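Flagellar hook-associated protein (Burkholderia pseudomallei, PDB 4UT1) probably serves as a structural component of the bacterial flagellum, the FlgK protein at the junction between the hook and the filament. Local coordinates at residues Ala111-Phe121 with Thr591-Gly599; Ser313-Asn322 with Ala576-Met586. All coordinates share one frame; numbering follows the deposited sequence.

Interaction 1 (Ala111-Phe121 with Thr591-Gly599); sequences AGIATAITNYF and TTLTGAYAG. With EDO (1,2-ethanediol), chain P; EDO (1,2-ethanediol), chain C.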
loop_
_atom_site.group_PDB
_atom_site.type_symbol
_atom_site.label_atom_id
_atom_site.label_comp_id
_atom_site.label_asym_id
_atom_site.label_seq_id
_atom_site.Cartn_x
_atom_site.Cartn_y
_atom_site.Cartn_z
ATOM N N ALA A 111 -15.673 1.593 10.795
ATOM C CA ALA A 111 -16.438 2.707 10.243
ATOM C C ALA A 111 -15.659 3.399 9.126
ATOM O O ALA A 111 -14.698 2.841 8.589
ATOM C CB ALA A 111 -16.796 3.712 11.340
ATOM N N GLY A 112 -16.076 4.618 8.791
ATOM C CA GLY A 112 -15.367 5.422 7.812
ATOM C C GLY A 112 -15.206 4.702 6.487
ATOM O O GLY A 112 -16.172 4.200 5.918
ATOM N N ILE A 113 -13.972 4.627 6.007
ATOM C CA ILE A 113 -13.699 4.020 4.715
ATOM C C ILE A 113 -14.178 2.560 4.638
ATOM O O ILE A 113 -14.614 2.107 3.587
ATOM C CB ILE A 113 -12.196 4.116 4.386
ATOM C CG1 ILE A 113 -11.864 5.554 3.945
ATOM C CG2 ILE A 113 -11.817 3.098 3.311
ATOM C CD1 ILE A 113 -10.427 5.976 4.152
ATOM N N ALA A 114 -14.119 1.830 5.750
ATOM C CA ALA A 114 -14.617 0.451 5.746
ATOM C C ALA A 114 -16.116 0.429 5.441
ATOM O O ALA A 114 -16.607 -0.427 4.690
ATOM C CB ALA A 114 -14.333 -0.233 7.076
ATOM N N THR A 115 -16.843 1.381 6.004
ATOM C CA THR A 115 -18.274 1.466 5.748
ATOM C C THR A 115 -18.548 1.864 4.301
ATOM O O THR A 115 -19.450 1.323 3.680
ATOM C CB THR A 115 -18.969 2.462 6.691
ATOM O OG1 THR A 115 -18.976 1.922 8.018
ATOM C CG2 THR A 115 -20.400 2.684 6.245
ATOM N N ALA A 116 -17.771 2.810 3.775
ATOM C CA ALA A 116 -17.936 3.238 2.384
ATOM C C ALA A 116 -17.690 2.067 1.428
ATOM O O ALA A 116 -18.379 1.924 0.418
ATOM C CB ALA A 116 -17.000 4.394 2.053
ATOM N N ILE A 117 -16.704 1.235 1.741
ATOM C CA ILE A 117 -16.417 0.069 0.896
ATOM C C ILE A 117 -17.594 -0.913 0.933
ATOM O O ILE A 117 -18.098 -1.338 -0.117
ATOM C CB ILE A 117 -15.122 -0.635 1.331
ATOM C CG1 ILE A 117 -13.922 0.254 1.032
ATOM C CG2 ILE A 117 -14.931 -1.936 0.567
ATOM C CD1 ILE A 117 -12.609 -0.319 1.533
ATOM N N THR A 118 -18.041 -1.263 2.136
ATOM C CA THR A 118 -19.189 -2.165 2.290
ATOM C C THR A 118 -20.409 -1.669 1.518
ATOM O O THR A 118 -21.088 -2.448 0.833
ATOM C CB THR A 118 -19.584 -2.332 3.774
ATOM O OG1 THR A 118 -18.474 -2.865 4.503
ATOM C CG2 THR A 118 -20.782 -3.269 3.911
ATOM N N ASN A 119 -20.684 -0.376 1.640
ATOM C CA ASN A 119 -21.835 0.238 0.990
ATOM C C ASN A 119 -21.736 0.219 -0.534
ATOM O O ASN A 119 -22.741 0.060 -1.234
ATOM C CB ASN A 119 -22.018 1.675 1.493
ATOM C CG ASN A 119 -22.608 1.727 2.893
ATOM O OD1 ASN A 119 -23.087 0.719 3.399
ATOM N ND2 ASN A 119 -22.580 2.902 3.522
ATOM N N TYR A 120 -20.518 0.363 -1.044
ATOM C CA TYR A 120 -20.310 0.320 -2.482
ATOM C C TYR A 120 -20.677 -1.055 -3.026
ATOM O O TYR A 120 -21.406 -1.167 -4.009
ATOM C CB TYR A 120 -18.861 0.632 -2.866
ATOM C CG TYR A 120 -18.678 0.523 -4.366
ATOM C CD1 TYR A 120 -19.161 1.516 -5.210
ATOM C CD2 TYR A 120 -18.064 -0.592 -4.942
ATOM C CE1 TYR A 120 -19.020 1.411 -6.590
ATOM C CE2 TYR A 120 -17.916 -0.694 -6.304
ATOM C CZ TYR A 120 -18.396 0.303 -7.121
ATOM O OH TYR A 120 -18.244 0.204 -8.475
ATOM N N PHE A 121 -20.180 -2.099 -2.378
ATOM C CA PHE A 121 -20.487 -3.448 -2.831
ATOM C C PHE A 121 -21.968 -3.811 -2.633
ATOM O O PHE A 121 -22.541 -4.471 -3.487
ATOM C CB PHE A 121 -19.568 -4.464 -2.139
ATOM C CG PHE A 121 -18.133 -4.395 -2.614
ATOM C CD1 PHE A 121 -17.827 -4.551 -3.961
ATOM C CD2 PHE A 121 -17.099 -4.159 -1.721
ATOM C CE1 PHE A 121 -16.516 -4.471 -4.405
ATOM C CE2 PHE A 121 -15.783 -4.088 -2.154
ATOM C CZ PHE A 121 -15.493 -4.241 -3.503
ATOM N N THR A 591 -6.961 -11.861 4.304
ATOM C CA THR A 591 -7.940 -10.912 4.834
ATOM C C THR A 591 -8.632 -10.105 3.739
ATOM O O THR A 591 -8.074 -9.878 2.664
ATOM C CB THR A 591 -7.295 -9.930 5.839
ATOM O OG1 THR A 591 -6.743 -8.811 5.136
ATOM C CG2 THR A 591 -6.204 -10.625 6.650
ATOM N N THR A 592 -9.854 -9.682 4.035
ATOM C CA THR A 592 -10.664 -8.890 3.119
ATOM C C THR A 592 -10.265 -7.416 3.187
ATOM O O THR A 592 -9.426 -7.035 3.999
ATOM C CB THR A 592 -12.156 -9.007 3.449
ATOM O OG1 THR A 592 -12.412 -8.357 4.697
ATOM C CG2 THR A 592 -12.573 -10.468 3.560
ATOM N N LEU A 593 -10.861 -6.602 2.323
ATOM C CA LEU A 593 -10.574 -5.175 2.306
ATOM C C LEU A 593 -10.932 -4.524 3.644
ATOM O O LEU A 593 -10.150 -3.747 4.193
ATOM C CB LEU A 593 -11.329 -4.493 1.160
ATOM C CG LEU A 593 -10.903 -4.875 -0.256
ATOM C CD1 LEU A 593 -11.851 -4.298 -1.292
ATOM C CD2 LEU A 593 -9.494 -4.398 -0.511
ATOM N N THR A 594 -12.110 -4.837 4.169
ATOM C CA THR A 594 -12.566 -4.216 5.411
ATOM C C THR A 594 -11.820 -4.808 6.594
ATOM O O THR A 594 -11.552 -4.119 7.582
ATOM C CB THR A 594 -14.083 -4.387 5.619
ATOM O OG1 THR A 594 -14.412 -5.776 5.541
ATOM C CG2 THR A 594 -14.855 -3.625 4.552
ATOM N N GLY A 595 -11.463 -6.082 6.483
ATOM C CA GLY A 595 -10.637 -6.721 7.489
ATOM C C GLY A 595 -9.259 -6.081 7.523
ATOM O O GLY A 595 -8.691 -5.856 8.593
ATOM N N ALA A 596 -8.725 -5.778 6.345
ATOM C CA ALA A 596 -7.426 -5.113 6.249
ATOM C C ALA A 596 -7.524 -3.681 6.764
ATOM O O ALA A 596 -6.623 -3.201 7.439
ATOM C CB ALA A 596 -6.920 -5.136 4.817
ATOM N N TYR A 597 -8.628 -3.004 6.461
ATOM C CA TYR A 597 -8.869 -1.669 7.020
ATOM C C TYR A 597 -8.856 -1.670 8.546
ATOM O O TYR A 597 -8.322 -0.748 9.171
ATOM C CB TYR A 597 -10.205 -1.102 6.543
ATOM C CG TYR A 597 -10.428 0.331 6.974
ATOM C CD1 TYR A 597 -9.818 1.378 6.292
ATOM C CD2 TYR A 597 -11.227 0.639 8.070
ATOM C CE1 TYR A 597 -10.008 2.679 6.677
ATOM C CE2 TYR A 597 -11.426 1.955 8.459
ATOM C CZ TYR A 597 -10.815 2.965 7.756
ATOM O OH TYR A 597 -10.988 4.275 8.134
ATOM N N ALA A 598 -9.472 -2.684 9.146
ATOM C CA ALA A 598 -9.517 -2.765 10.605
ATOM C C ALA A 598 -8.113 -2.942 11.195
ATOM O O ALA A 598 -7.796 -2.379 12.240
ATOM C CB ALA A 598 -10.431 -3.897 11.049
ATOM N N GLY A 599 -7.272 -3.718 10.522
ATOM C CA GLY A 599 -5.896 -3.890 10.961
ATOM C C GLY A 599 -5.109 -2.593 10.876
ATOM O O GLY A 599 -4.326 -2.270 11.765
HETATM C C1 EDO P . -10.394 7.881 7.947
HETATM O O1 EDO P . -11.452 7.200 7.249
HETATM C C2 EDO P . -9.035 7.543 7.333
HETATM O O2 EDO P . -8.682 6.155 7.525
HETATM C C1 EDO C . -23.060 6.576 0.734
HETATM O O1 EDO C . -23.277 6.938 -0.639
HETATM C C2 EDO C . -22.501 5.155 0.809
HETATM O O2 EDO C . -21.233 5.114 1.485
#

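Interaction 2 (Ser313-Asn322 with Ala576-Met586); sequences SFASQVNAQN and ALSQLVNSKTM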
loop_
_atom_site.group_PDB
_atom_site.type_symbol
_atom_site.label_atom_id
_atom_site.label_comp_id
_atom_site.label_asym_id
_atom_site.label_seq_id
_atom_site.Cartn_x
_atom_site.Cartn_y
_atom_site.Cartn_z
ATOM N N SER A 313 -5.966 -2.272 -4.169
ATOM C CA SER A 313 -6.592 -3.576 -4.268
ATOM C C SER A 313 -8.066 -3.435 -4.640
ATOM O O SER A 313 -8.565 -4.187 -5.459
ATOM C CB SER A 313 -6.453 -4.353 -2.959
ATOM O OG SER A 313 -7.009 -5.648 -3.109
ATOM N N PHE A 314 -8.760 -2.477 -4.024
ATOM C CA PHE A 314 -10.165 -2.236 -4.341
ATOM C C PHE A 314 -10.356 -1.892 -5.823
ATOM O O PHE A 314 -11.146 -2.518 -6.515
ATOM C CB PHE A 314 -10.734 -1.106 -3.456
ATOM C CG PHE A 314 -12.066 -0.574 -3.926
ATOM C CD1 PHE A 314 -12.130 0.456 -4.858
ATOM C CD2 PHE A 314 -13.258 -1.103 -3.439
ATOM C CE1 PHE A 314 -13.348 0.948 -5.289
ATOM C CE2 PHE A 314 -14.485 -0.606 -3.865
ATOM C CZ PHE A 314 -14.531 0.413 -4.794
ATOM N N ALA A 315 -9.635 -0.883 -6.297
ATOM C CA ALA A 315 -9.727 -0.470 -7.692
ATOM C C ALA A 315 -9.395 -1.621 -8.645
ATOM O O ALA A 315 -10.113 -1.851 -9.613
ATOM C CB ALA A 315 -8.808 0.723 -7.952
ATOM N N SER A 316 -8.323 -2.350 -8.355
ATOM C CA SER A 316 -7.882 -3.419 -9.229
ATOM C C SER A 316 -8.933 -4.528 -9.316
ATOM O O SER A 316 -9.242 -5.011 -10.398
ATOM C CB SER A 316 -6.550 -3.994 -8.748
ATOM O OG SER A 316 -5.503 -3.051 -8.927
ATOM N N GLN A 317 -9.460 -4.930 -8.170
ATOM C CA GLN A 317 -10.494 -5.969 -8.138
ATOM C C GLN A 317 -11.770 -5.577 -8.859
ATOM O O GLN A 317 -12.371 -6.392 -9.561
ATOM C CB GLN A 317 -10.851 -6.334 -6.707
ATOM C CG GLN A 317 -9.823 -7.161 -6.003
ATOM C CD GLN A 317 -10.281 -7.531 -4.617
ATOM O OE1 GLN A 317 -11.061 -8.462 -4.446
ATOM N NE2 GLN A 317 -9.831 -6.779 -3.621
ATOM N N VAL A 318 -12.210 -4.348 -8.658
ATOM C CA VAL A 318 -13.455 -3.898 -9.244
ATOM C C VAL A 318 -13.265 -3.776 -10.751
ATOM O O VAL A 318 -14.087 -4.257 -11.535
ATOM C CB VAL A 318 -13.924 -2.554 -8.613
ATOM C CG1 VAL A 318 -14.986 -1.880 -9.468
ATOM C CG2 VAL A 318 -14.438 -2.807 -7.203
ATOM N N ASN A 319 -12.140 -3.194 -11.152
ATOM C CA ASN A 319 -11.823 -3.043 -12.565
ATOM C C ASN A 319 -11.759 -4.396 -13.265
ATOM O O ASN A 319 -12.277 -4.545 -14.367
ATOM C CB ASN A 319 -10.494 -2.298 -12.761
ATOM C CG ASN A 319 -10.606 -0.822 -12.430
ATOM O OD1 ASN A 319 -11.703 -0.298 -12.318
ATOM N ND2 ASN A 319 -9.463 -0.148 -12.268
ATOM N N ALA A 320 -11.142 -5.375 -12.612
ATOM C CA ALA A 320 -10.954 -6.691 -13.225
ATOM C C ALA A 320 -12.288 -7.401 -13.394
ATOM O O ALA A 320 -12.526 -8.067 -14.419
ATOM C CB ALA A 320 -10.002 -7.555 -12.382
ATOM N N GLN A 321 -13.151 -7.270 -12.389
ATOM C CA GLN A 321 -14.463 -7.916 -12.438
ATOM C C GLN A 321 -15.399 -7.200 -13.412
ATOM O O GLN A 321 -16.188 -7.842 -14.089
ATOM C CB GLN A 321 -15.105 -7.981 -11.043
ATOM C CG GLN A 321 -16.309 -8.930 -10.943
ATOM C CD GLN A 321 -15.959 -10.375 -11.319
ATOM O OE1 GLN A 321 -14.997 -10.940 -10.807
ATOM N NE2 GLN A 321 -16.744 -10.970 -12.217
ATOM N N ASN A 322 -15.329 -5.877 -13.486
ATOM C CA ASN A 322 -16.170 -5.181 -14.450
ATOM C C ASN A 322 -15.821 -5.562 -15.896
ATOM O O ASN A 322 -16.716 -5.692 -16.750
ATOM C CB ASN A 322 -16.093 -3.663 -14.244
ATOM C CG ASN A 322 -17.328 -2.964 -14.749
ATOM O OD1 ASN A 322 -18.448 -3.278 -14.322
ATOM N ND2 ASN A 322 -17.147 -2.025 -15.673
ATOM N N ALA A 576 -21.453 -10.729 -9.049
ATOM C CA ALA A 576 -20.052 -11.067 -8.834
ATOM C C ALA A 576 -19.280 -9.853 -8.280
ATOM O O ALA A 576 -18.478 -9.981 -7.341
ATOM C CB ALA A 576 -19.421 -11.571 -10.125
ATOM N N LEU A 577 -19.530 -8.682 -8.855
ATOM C CA LEU A 577 -18.917 -7.451 -8.346
ATOM C C LEU A 577 -19.211 -7.269 -6.864
ATOM O O LEU A 577 -18.300 -6.990 -6.085
ATOM C CB LEU A 577 -19.413 -6.227 -9.122
ATOM C CG LEU A 577 -18.782 -5.979 -10.488
ATOM C CD1 LEU A 577 -19.716 -5.144 -11.342
ATOM C CD2 LEU A 577 -17.409 -5.288 -10.329
ATOM N N SER A 578 -20.486 -7.423 -6.485
ATOM C CA SER A 578 -20.924 -7.220 -5.105
ATOM C C SER A 578 -20.252 -8.191 -4.134
ATOM O O SER A 578 -19.996 -7.848 -2.985
ATOM C CB SER A 578 -22.453 -7.352 -4.983
ATOM O OG SER A 578 -22.844 -8.718 -5.013
ATOM N N GLN A 579 -19.965 -9.404 -4.595
ATOM C CA GLN A 579 -19.353 -10.399 -3.720
ATOM C C GLN A 579 -17.838 -10.200 -3.530
ATOM O O GLN A 579 -17.215 -10.880 -2.712
ATOM C CB GLN A 579 -19.646 -11.801 -4.258
ATOM C CG GLN A 579 -21.127 -12.192 -4.151
ATOM C CD GLN A 579 -21.441 -13.464 -4.932
ATOM O OE1 GLN A 579 -20.651 -13.902 -5.772
ATOM N NE2 GLN A 579 -22.601 -14.059 -4.661
ATOM N N LEU A 580 -17.247 -9.265 -4.265
ATOM C CA LEU A 580 -15.839 -8.922 -4.052
ATOM C C LEU A 580 -15.550 -8.456 -2.624
ATOM O O LEU A 580 -14.398 -8.480 -2.175
ATOM C CB LEU A 580 -15.396 -7.838 -5.033
ATOM C CG LEU A 580 -15.298 -8.306 -6.480
ATOM C CD1 LEU A 580 -14.979 -7.138 -7.409
ATOM C CD2 LEU A 580 -14.244 -9.391 -6.595
ATOM N N VAL A 581 -16.592 -8.019 -1.923
ATOM C CA VAL A 581 -16.469 -7.633 -0.525
ATOM C C VAL A 581 -15.950 -8.773 0.352
ATOM O O VAL A 581 -15.407 -8.528 1.428
ATOM C CB VAL A 581 -17.811 -7.152 0.045
ATOM C CG1 VAL A 581 -18.748 -8.332 0.289
ATOM C CG2 VAL A 581 -17.583 -6.384 1.345
ATOM N N ASN A 582 -16.126 -10.017 -0.097
ATOM C CA ASN A 582 -15.703 -11.173 0.690
ATOM C C ASN A 582 -14.385 -11.775 0.233
ATOM O O ASN A 582 -13.897 -12.733 0.824
ATOM C CB ASN A 582 -16.792 -12.244 0.664
ATOM C CG ASN A 582 -18.087 -11.758 1.265
ATOM O OD1 ASN A 582 -18.097 -11.186 2.356
ATOM N ND2 ASN A 582 -19.186 -11.959 0.553
ATOM N N SER A 583 -13.804 -11.210 -0.819
ATOM C CA SER A 583 -12.543 -11.697 -1.355
ATOM C C SER A 583 -11.365 -11.451 -0.415
ATOM O O SER A 583 -11.219 -10.360 0.139
ATOM C CB SER A 583 -12.260 -11.036 -2.706
ATOM O OG SER A 583 -10.952 -11.346 -3.140
ATOM N N LYS A 584 -10.500 -12.447 -0.253
ATOM C CA LYS A 584 -9.340 -12.269 0.617
ATOM C C LYS A 584 -8.077 -11.914 -0.167
ATOM O O LYS A 584 -7.289 -12.787 -0.544
ATOM C CB LYS A 584 -9.121 -13.525 1.457
ATOM C CG LYS A 584 -10.311 -13.848 2.346
ATOM C CD LYS A 584 -10.009 -14.992 3.300
ATOM C CE LYS A 584 -11.260 -15.428 4.041
ATOM N NZ LYS A 584 -10.978 -16.498 5.033
ATOM N N THR A 585 -7.871 -10.617 -0.380
ATOM C CA THR A 585 -6.813 -10.146 -1.261
ATOM C C THR A 585 -5.630 -9.547 -0.520
ATOM O O THR A 585 -4.589 -9.266 -1.122
ATOM C CB THR A 585 -7.356 -9.094 -2.243
ATOM O OG1 THR A 585 -7.923 -7.998 -1.507
ATOM C CG2 THR A 585 -8.420 -9.717 -3.143
ATOM N N MET A 586 -5.796 -9.346 0.784
ATOM C CA MET A 586 -4.790 -8.677 1.589
ATOM C C MET A 586 -4.095 -9.646 2.536
ATOM O O MET A 586 -4.643 -10.704 2.872
ATOM C CB MET A 586 -5.419 -7.521 2.380
ATOM C CG MET A 586 -6.126 -6.480 1.501
ATOM S SD MET A 586 -5.073 -5.847 0.174
ATOM C CE MET A 586 -3.772 -5.046 1.113
#

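Interaction 1 (Ala111-Phe121 with Thr591-Gly599)
Y597 reaches from helix 593-599 onto the first turn of helix 113-121. Its CB lies 4.2 Å from A114 CB. Ring carbon CG is anti to the backbone N (chi1 -174°), which carries the ring across to the other helix. Beyond CG, CD2 comes closer, at 3.4 Å from A114 CB. The backbone N of A114 sits over the centre of one ring face. CE1 packs at 3.5 Å from I113 CB, and CE2 lies 3.4 Å from A111 O; both of these partners approach the ring obliquely. At the tip, OH hydrogen-bonds O2 of an ethanediol molecule, at 3.0 Å, probably from the crystallisation liquor.

One turn back, T594 CG2 packs 3.6 Å from A114 O. That carbonyl already accepts T118 N and T118 OG1 from opposite faces of its plane. One residue earlier, L593 CD1 meets the edge of the F121 ring, 4.0 Å from CE2. T592 caps its helix through OG1, which accepts G595 N.

The two helices run antiparallel at 177°, with axes 9.4 Å apart. Helices 134-193 and 287-322 cover other sides of the pair. This is antiparallel helix packing within the long helical bundle of FlgK.

Interaction 2 (Ser313-Asn322 with Ala576-Met586)
T585 CG2 comes up against the Q317 amide, 3.2 Å from CD, the two side chains reaching toward each other. The amide has polar partners on both of its ends. S583 OG gives a weak hydrogen bond to Q317 OE1 at 3.2 Å. On the other end, NE2 makes weak bonds back to S313 O and S313 OG, one turn earlier in its own helix. T585 OG1 donates to S313 OG at 3.0 Å. S313 OG is also hydrogen-bonded to T364 O. M586 SD closes this end, 3.7 Å from S313 CB.

Farther along the helix, leucine methyls do most of the packing. L580 CD1 lies 3.5 Å from Q317 O and 3.7 Å from Q321 CB. L577 CD2 packs 3.6 Å from Q321 CB, and the two chains lie alongside each other, pointing opposite ways. In Q321, chi1 of -166° sets CG opposite the main-chain nitrogen, and the kink at chi2 (59°) turns NE2 back to 3.5 Å from A576 CB.

Further out, N573 OD1 accepts a hydrogen bond from Q321 NE2. N322 packs OD1 against L577 CD1, and the same oxygen accepts A445 N. N322 ND2 donates to G334 O and A443 O.

Helix 313-322 is the end of the long helix 287-322. The partner segment leads from the helix 572-579 region into the 3-10 segment 580-582 and then an irregular stretch. F121 of helix 113-129 packs on V318 and L580, L593 of helix 593-630 covers S313 and Q317, and F337 of strand 337-338 lies against V318.

In the fold
The centres of interactions 1 and 2 are 12 Å apart, and the two contacts touch. F121 of 111-121 is wedged against 576-586: its CD1 lies 3.3 Å from L577 O, and its CD2 lies 3.5 Å from V581 CB. F121 O packs on S578 CB at 3.2 Å. A probable hydrogen bond from T591 N to M586 O, 3.0 Å, joins the two C-terminal segments; T585 and M586 both face T591, a geometry that fits a classic beta bulge. The residues between helices 572-579 and 593-630 belong partly to interaction 2 (580-586) and lead into interaction 1 (591-599). The two contacts together join helices 113-129, 287-322, 572-579 and 593-630.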